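Local coordinates for replication protein A (Methanococcus maripaludis, PDB 3E0E) that probably binds DNA through this OB-fold domain, one piece of a longer archaeal replication protein, at residues E63-K66 with G67-A70. Sequence-based numbering, arbitrary orientation.
Sequences EVKK and GDIA
One face of the D68 carboxylate is laid against the backbone of K65, whose carbonyl O sits over that face, 3.3 Å from D68 CG. The K65 amide N approaches D68 OD2 from the same side, 51° out of the carboxylate plane. The hydrogen bond that K65 N gives D68 OD2 is 2.8 Å long and moderately bent. Over this face too, K65 CB lies 3.5 Å from D68 OD2, while the other carboxylate oxygen, OD1, takes a hydrogen bond from the backbone N of S96. Holding CG beside its own backbone N (chi1 -74°) folds the aspartate, three residues on, back to K65. Aspartate suits the place because its short carboxylate returns to the K65 amide with one oxygen and takes S96 N with the other, while the side chain packs on I92.

The main chain makes the same return as a type II beta turn from K65 to D68, closed by D68 N donating to K65 O at 3.0 Å. Glycine suits position 67 because, at its positive phi, a CB would clash with the carbonyl O of K66. The lysines suit an exposed turn: the K66 chain, bent at its last torsion, bonds V21 O through NZ, and the K65 chain runs on past the carboxylate.

The turn leads from the loop after strand 49-56 into strand 69-78 of the OB-fold barrel. The amides of K65 and S96 would probably each lose their carboxylate oxygen were an alanine here in place of D68. One amide donor to each oxygen, with K65 NZ nearby though not in contact, would probably favour the ionised form of this buried carboxylate.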
loop_
_atom_site.group_PDB
_atom_site.type_symbol
_atom_site.label_atom_id
_atom_site.label_comp_id
_atom_site.label_asym_id
_atom_site.label_seq_id
_atom_site.Cartn_x
_atom_site.Cartn_y
_atom_site.Cartn_z
ATOM N N GLU A 63 3.289 7.035 -9.239
ATOM C CA GLU A 63 3.240 8.381 -8.683
ATOM C C GLU A 63 2.220 8.492 -7.554
ATOM O O GLU A 63 1.019 8.591 -7.790
ATOM C CB GLU A 63 2.925 9.405 -9.781
ATOM C CG GLU A 63 1.639 9.134 -10.546
ATOM C CD GLU A 63 1.296 10.230 -11.541
ATOM O OE1 GLU A 63 2.067 10.430 -12.505
ATOM O OE2 GLU A 63 0.253 10.894 -11.355
ATOM N N VAL A 64 2.720 8.471 -6.324
ATOM C CA VAL A 64 1.890 8.577 -5.131
ATOM C C VAL A 64 2.496 9.648 -4.239
ATOM O O VAL A 64 3.717 9.751 -4.128
ATOM C CB VAL A 64 1.832 7.237 -4.361
ATOM C CG1 VAL A 64 1.636 7.487 -2.870
ATOM C CG2 VAL A 64 0.687 6.398 -4.886
ATOM N N LYS A 65 1.640 10.441 -3.605
ATOM C CA LYS A 65 2.101 11.518 -2.744
ATOM C C LYS A 65 1.419 11.424 -1.388
ATOM O O LYS A 65 0.329 10.863 -1.270
ATOM C CB LYS A 65 1.776 12.862 -3.401
ATOM C CG LYS A 65 2.211 12.928 -4.866
ATOM C CD LYS A 65 1.422 13.956 -5.667
ATOM C CE LYS A 65 1.631 13.754 -7.168
ATOM N NZ LYS A 65 0.784 14.654 -8.005
ATOM N N LYS A 66 2.071 11.956 -0.362
ATOM C CA LYS A 66 1.491 11.948 0.972
ATOM C C LYS A 66 0.195 12.738 0.892
ATOM O O LYS A 66 0.144 13.801 0.275
ATOM C CB LYS A 66 2.437 12.601 1.979
ATOM C CG LYS A 66 1.817 12.828 3.352
ATOM C CD LYS A 66 2.817 13.447 4.315
ATOM C CE LYS A 66 2.156 13.822 5.634
ATOM N NZ LYS A 66 1.471 12.666 6.286
ATOM N N GLY A 67 -0.855 12.210 1.508
ATOM C CA GLY A 67 -2.137 12.886 1.473
ATOM C C GLY A 67 -3.082 12.278 0.453
ATOM O O GLY A 67 -4.304 12.436 0.558
ATOM N N ASP A 68 -2.529 11.591 -0.544
ATOM C CA ASP A 68 -3.366 10.953 -1.556
ATOM C C ASP A 68 -4.189 9.855 -0.908
ATOM O O ASP A 68 -3.734 9.194 0.031
ATOM C CB ASP A 68 -2.530 10.296 -2.664
ATOM C CG ASP A 68 -1.909 11.292 -3.618
ATOM O OD1 ASP A 68 -2.350 12.460 -3.649
ATOM O OD2 ASP A 68 -0.984 10.888 -4.359
ATOM N N ILE A 69 -5.403 9.665 -1.414
ATOM C CA ILE A 69 -6.265 8.600 -0.930
ATOM C C ILE A 69 -6.209 7.589 -2.067
ATOM O O ILE A 69 -6.593 7.880 -3.201
ATOM C CB ILE A 69 -7.705 9.083 -0.697
ATOM C CG1 ILE A 69 -7.693 10.234 0.311
ATOM C CG2 ILE A 69 -8.555 7.932 -0.169
ATOM C CD1 ILE A 69 -9.047 10.801 0.631
ATOM N N ALA A 70 -5.708 6.400 -1.763
ATOM C CA ALA A 70 -5.547 5.391 -2.787
ATOM C C ALA A 70 -6.338 4.116 -2.585
ATOM O O ALA A 70 -6.661 3.734 -1.459
ATOM C CB ALA A 70 -4.063 5.056 -2.923
#